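Local atomic coordinates of MdcA (Pseudomonas aeruginosa, PDB entry 5VIT), a protein that is the alpha subunit of malonate decarboxylase and probably acts as the transferase that moves malonate onto the enzyme's acyl carrier protein for decarboxylation. Residues D401-G404 against L410-G413; D457-V462 against A469-A474. All coordinates share one frame; numbering follows the deposited sequence.

Contact 1 (D401-G404 against L410-G413); sequences DMRG and LERG
Glu-411 stretches straight across to the backbone of Gly-404, with CG anti to its own backbone N (chi1 -175°) and the rest of the chain extended, while Arg-403 bends at chi2 and chi3 to fold its aliphatic part against the backbone of 411-413. The carboxylate is used as an acceptor for a main-chain N-H: Gly-404 N gives a hydrogen bond of 2.9 Å to Glu-411 OE1, entering on the syn side and 24° out of the carboxylate plane. OE1 also lies beside Arg-403, 3.5 Å from CB. Glutamate suits the place because its chain is long enough to span the distance between the two arms of this loop. In return, Arg-403 sends NE toward the Glu-411 carbonyl O, which sits at the edge of the guanidinium at 3.2 Å; with an N-H...O angle of 123° the bond is weak. The methylenes do much of the packing, and Arg-403 CD lies 3.7 Å from Gly-413 N, close against a backbone that carries no side chain there. Glu-411 OE2 accepts a further hydrogen bond from Glu-405 N, and the Arg-403 NH groups bond weakly to Leu-400 O and Pro-406 O. Despite their opposite charges, then, Arg-403 and Glu-411 each bond a main-chain group of the other segment; Arg-403 NE stays 5.3 Å from Glu-411 OE2, and charge attraction probably adds only modestly.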
loop_
_atom_site.group_PDB
_atom_site.type_symbol
_atom_site.label_atom_id
_atom_site.label_comp_id
_atom_site.label_asym_id
_atom_site.label_seq_id
_atom_site.Cartn_x
_atom_site.Cartn_y
_atom_site.Cartn_z
ATOM N N ASP A 401 -12.045 10.919 -10.825
ATOM C CA ASP A 401 -11.598 10.435 -9.506
ATOM C C ASP A 401 -10.191 10.901 -9.148
ATOM O O ASP A 401 -9.789 10.854 -7.994
ATOM C CB ASP A 401 -11.635 8.906 -9.424
ATOM C CG ASP A 401 -11.755 8.412 -7.976
ATOM O OD1 ASP A 401 -11.116 7.396 -7.596
ATOM O OD2 ASP A 401 -12.490 9.070 -7.204
ATOM N N MET A 402 -9.445 11.344 -10.149
ATOM C CA MET A 402 -8.076 11.753 -9.945
ATOM C C MET A 402 -7.948 13.175 -9.399
ATOM O O MET A 402 -6.848 13.587 -9.047
ATOM C CB MET A 402 -7.308 11.619 -11.262
ATOM C CG MET A 402 -7.368 10.202 -11.843
ATOM S SD MET A 402 -6.477 9.033 -10.784
ATOM C CE MET A 402 -4.974 9.554 -11.277
ATOM N N ARG A 403 -9.051 13.924 -9.326
ATOM C CA ARG A 403 -8.960 15.299 -8.841
ATOM C C ARG A 403 -8.810 15.318 -7.321
ATOM O O ARG A 403 -9.485 14.571 -6.610
ATOM C CB ARG A 403 -10.180 16.121 -9.265
ATOM C CG ARG A 403 -10.697 15.728 -10.619
ATOM C CD ARG A 403 -11.288 16.850 -11.454
ATOM N NE ARG A 403 -12.392 17.651 -10.909
ATOM C CZ ARG A 403 -13.520 17.198 -10.355
ATOM N NH1 ARG A 403 -13.766 15.893 -10.175
ATOM N NH2 ARG A 403 -14.412 18.089 -9.951
ATOM N N GLY A 404 -7.916 16.173 -6.832
ATOM C CA GLY A 404 -7.725 16.343 -5.405
ATOM C C GLY A 404 -8.868 17.123 -4.778
ATOM O O GLY A 404 -9.185 16.945 -3.601
ATOM N N LEU A 410 -12.213 24.467 -11.917
ATOM C CA LEU A 410 -11.086 24.669 -12.822
ATOM C C LEU A 410 -10.051 23.537 -12.794
ATOM O O LEU A 410 -9.174 23.501 -13.646
ATOM C CB LEU A 410 -10.401 25.999 -12.510
ATOM C CG LEU A 410 -11.157 27.246 -12.989
ATOM C CD1 LEU A 410 -10.535 28.520 -12.370
ATOM C CD2 LEU A 410 -11.137 27.331 -14.504
ATOM N N GLU A 411 -10.149 22.613 -11.836
ATOM C CA GLU A 411 -9.234 21.458 -11.803
ATOM C C GLU A 411 -9.697 20.357 -12.756
ATOM O O GLU A 411 -10.790 19.808 -12.606
ATOM C CB GLU A 411 -9.101 20.870 -10.389
ATOM C CG GLU A 411 -8.067 19.754 -10.328
ATOM C CD GLU A 411 -7.936 19.087 -8.970
ATOM O OE1 GLU A 411 -7.276 18.031 -8.906
ATOM O OE2 GLU A 411 -8.470 19.607 -7.967
ATOM N N ARG A 412 -8.866 20.012 -13.730
ATOM C CA ARG A 412 -9.289 19.014 -14.706
ATOM C C ARG A 412 -8.999 17.600 -14.221
ATOM O O ARG A 412 -8.229 17.398 -13.300
ATOM C CB ARG A 412 -8.640 19.263 -16.075
ATOM C CG ARG A 412 -7.143 19.554 -16.086
ATOM C CD ARG A 412 -6.654 19.700 -17.551
ATOM N NE ARG A 412 -5.446 20.513 -17.662
ATOM C CZ ARG A 412 -4.870 20.862 -18.820
ATOM N NH1 ARG A 412 -5.358 20.458 -19.992
ATOM N NH2 ARG A 412 -3.786 21.624 -18.811
ATOM N N GLY A 413 -9.672 16.626 -14.821
ATOM C CA GLY A 413 -9.432 15.233 -14.504
ATOM C C GLY A 413 -8.127 14.762 -15.127
ATOM O O GLY A 413 -7.437 15.534 -15.791
#

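Contact 2 (D457-V462 against A469-A474); sequences DDVTHV and AYLYKA
A beta hairpin near one end of the mixed sheet, one strand in from the edge strand 511-512, runs from strand 461-464 back into 467-469 and brings Val-462 and Ala-469 together as an antiparallel hydrogen-bonded pair. Val-462 N bonds to Ala-469 O at 3.0 Å, and Ala-469 N returns a bond to Val-462 O at 2.8 Å; both donors lie in the carbonyl plane. His-461 CA adds a CA-H...O contact to the same Ala-469 O. Past the pair the ladder gives way to an inverse gamma turn centred on Tyr-470 and a 3-10 segment, 471-473, where Tyr-472 N bonds to Thr-460 O at 3.2 Å. Strand 461-464 also runs parallel to 416-420, and His-461 makes backbone bonds to Val-417 and Gln-419, which places the hairpin between that strand and 511-512. On the side facing helix 477-486, the CD1 methyl of Leu-471 touches both valines, 3.7 Å from Val-462 CG2 and 3.8 Å from Val-459 CG1; a branched, wholly apolar residue fits here, where it also meets Met-483 and Ile-484. His-461, Tyr-470 and Tyr-472 form an aromatic cluster. The His-461 and Tyr-470 rings meet rim to rim with planes at 72°, His-461 CD2 lying 3.4 Å from Tyr-470 CD2, whereas Tyr-472 lies alongside His-461. With OG1 between backbone N and carbonyl carbon (chi1 60°), Thr-460 shares a 2.9 Å hydrogen bond with His-461 ND1 and also bonds Val-417 N. The other imidazole nitrogen, NE2, is hydrogen-bonded to His-252 NE2, and Tyr-470 OH to Gly-247 O.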
loop_
_atom_site.group_PDB
_atom_site.type_symbol
_atom_site.label_atom_id
_atom_site.label_comp_id
_atom_site.label_asym_id
_atom_site.label_seq_id
_atom_site.Cartn_x
_atom_site.Cartn_y
_atom_site.Cartn_z
ATOM N N ASP A 457 6.066 12.441 -14.664
ATOM C CA ASP A 457 4.973 13.345 -14.304
ATOM C C ASP A 457 3.654 12.938 -14.980
ATOM O O ASP A 457 2.608 13.526 -14.729
ATOM C CB ASP A 457 5.341 14.784 -14.659
ATOM C CG ASP A 457 5.983 14.886 -16.029
ATOM O OD1 ASP A 457 7.215 14.669 -16.136
ATOM O OD2 ASP A 457 5.254 15.151 -16.998
ATOM N N ASP A 458 3.710 11.906 -15.811
ATOM C CA ASP A 458 2.507 11.371 -16.431
ATOM C C ASP A 458 1.943 10.174 -15.674
ATOM O O ASP A 458 0.829 9.732 -15.939
ATOM C CB ASP A 458 2.786 10.959 -17.869
ATOM C CG ASP A 458 2.666 12.120 -18.847
ATOM O OD1 ASP A 458 3.626 12.303 -19.615
ATOM O OD2 ASP A 458 1.610 12.822 -18.863
ATOM N N VAL A 459 2.721 9.646 -14.737
ATOM C CA VAL A 459 2.359 8.391 -14.112
ATOM C C VAL A 459 1.482 8.671 -12.896
ATOM O O VAL A 459 1.853 9.460 -12.023
ATOM C CB VAL A 459 3.616 7.559 -13.720
ATOM C CG1 VAL A 459 3.205 6.305 -12.974
ATOM C CG2 VAL A 459 4.449 7.187 -14.983
ATOM N N THR A 460 0.297 8.050 -12.879
ATOM C CA THR A 460 -0.627 8.149 -11.742
ATOM C C THR A 460 -0.436 7.017 -10.722
ATOM O O THR A 460 -0.749 7.182 -9.533
ATOM C CB THR A 460 -2.111 8.165 -12.217
ATOM O OG1 THR A 460 -2.427 6.956 -12.933
ATOM C CG2 THR A 460 -2.347 9.364 -13.138
ATOM N N HIS A 461 0.078 5.877 -11.179
ATOM C CA HIS A 461 0.218 4.703 -10.315
ATOM C C HIS A 461 1.475 3.942 -10.659
ATOM O O HIS A 461 1.684 3.573 -11.819
ATOM C CB HIS A 461 -0.961 3.725 -10.460
ATOM C CG HIS A 461 -2.288 4.266 -10.025
ATOM N ND1 HIS A 461 -3.035 5.121 -10.808
ATOM C CD2 HIS A 461 -3.029 4.030 -8.912
ATOM C CE1 HIS A 461 -4.164 5.411 -10.187
ATOM N NE2 HIS A 461 -4.186 4.761 -9.036
ATOM N N VAL A 462 2.303 3.674 -9.656
ATOM C CA VAL A 462 3.366 2.704 -9.847
ATOM C C VAL A 462 2.973 1.451 -9.091
ATOM O O VAL A 462 2.702 1.496 -7.886
ATOM C CB VAL A 462 4.731 3.214 -9.379
ATOM C CG1 VAL A 462 5.741 2.048 -9.306
ATOM C CG2 VAL A 462 5.231 4.272 -10.332
ATOM N N ALA A 469 2.116 2.699 -5.450
ATOM C CA ALA A 469 2.321 4.094 -5.099
ATOM C C ALA A 469 1.330 4.926 -5.889
ATOM O O ALA A 469 1.340 4.883 -7.125
ATOM C CB ALA A 469 3.750 4.534 -5.393
ATOM N N TYR A 470 0.471 5.668 -5.182
ATOM C CA TYR A 470 -0.560 6.509 -5.823
ATOM C C TYR A 470 -0.021 7.901 -6.155
ATOM O O TYR A 470 -0.368 8.892 -5.500
ATOM C CB TYR A 470 -1.794 6.635 -4.922
ATOM C CG TYR A 470 -2.564 5.340 -4.742
ATOM C CD1 TYR A 470 -2.320 4.509 -3.654
ATOM C CD2 TYR A 470 -3.531 4.947 -5.666
ATOM C CE1 TYR A 470 -3.021 3.325 -3.487
ATOM C CE2 TYR A 470 -4.238 3.755 -5.507
ATOM C CZ TYR A 470 -3.983 2.952 -4.412
ATOM O OH TYR A 470 -4.677 1.766 -4.234
ATOM N N LEU A 471 0.833 7.959 -7.172
ATOM C CA LEU A 471 1.582 9.163 -7.518
ATOM C C LEU A 471 0.692 10.361 -7.824
ATOM O O LEU A 471 1.106 11.509 -7.653
ATOM C CB LEU A 471 2.489 8.887 -8.733
ATOM C CG LEU A 471 3.531 7.756 -8.628
ATOM C CD1 LEU A 471 4.591 7.831 -9.753
ATOM C CD2 LEU A 471 4.197 7.742 -7.281
ATOM N N TYR A 472 -0.536 10.114 -8.278
ATOM C CA TYR A 472 -1.381 11.241 -8.652
ATOM C C TYR A 472 -1.685 12.112 -7.453
ATOM O O TYR A 472 -2.088 13.264 -7.607
ATOM C CB TYR A 472 -2.668 10.762 -9.297
ATOM C CG TYR A 472 -3.701 10.183 -8.353
ATOM C CD1 TYR A 472 -3.689 8.835 -8.028
ATOM C CD2 TYR A 472 -4.722 10.978 -7.829
ATOM C CE1 TYR A 472 -4.644 8.299 -7.184
ATOM C CE2 TYR A 472 -5.674 10.452 -6.983
ATOM C CZ TYR A 472 -5.631 9.107 -6.668
ATOM O OH TYR A 472 -6.574 8.556 -5.835
ATOM N N LYS A 473 -1.474 11.564 -6.255
ATOM C CA LYS A 473 -1.694 12.305 -5.016
ATOM C C LYS A 473 -0.489 13.156 -4.609
ATOM O O LYS A 473 -0.604 14.033 -3.753
ATOM C CB LYS A 473 -2.041 11.328 -3.880
ATOM C CG LYS A 473 -3.364 10.564 -4.075
ATOM C CD LYS A 473 -3.510 9.513 -2.977
ATOM C CE LYS A 473 -4.924 8.992 -2.811
ATOM N NZ LYS A 473 -4.945 7.748 -1.944
ATOM N N ALA A 474 0.672 12.892 -5.202
ATOM C CA ALA A 474 1.884 13.651 -4.871
ATOM C C ALA A 474 1.746 15.155 -5.143
ATOM O O ALA A 474 1.363 15.570 -6.236
ATOM C CB ALA A 474 3.093 13.085 -5.643
#

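In the fold
Contact 1 closes a loop that follows helix 397-400 and leads into strand 416-420; contact 2 forms the hairpin whose first strand lies beside that same strand. In the chain they follow one another, and their centres are 13 Å apart. Met-402 joins them: its flexible, apolar side chain leads away from 410-413 and packs on Thr-460 and Tyr-472, though the distances from its CE, 3.2 Å to Thr-460 CG2 and 3.3 Å to Tyr-472 CG, are short enough to make the exact place of that methyl doubtful. His-252 reaches both contacts as well, hydrogen-bonded through ND1 to Asp-401 OD1 and through NE2 to His-461 NE2. Contact 1 is partly buried, about 28 Å from the chain's centre to its own; contact 2 is buried, at about 23 Å.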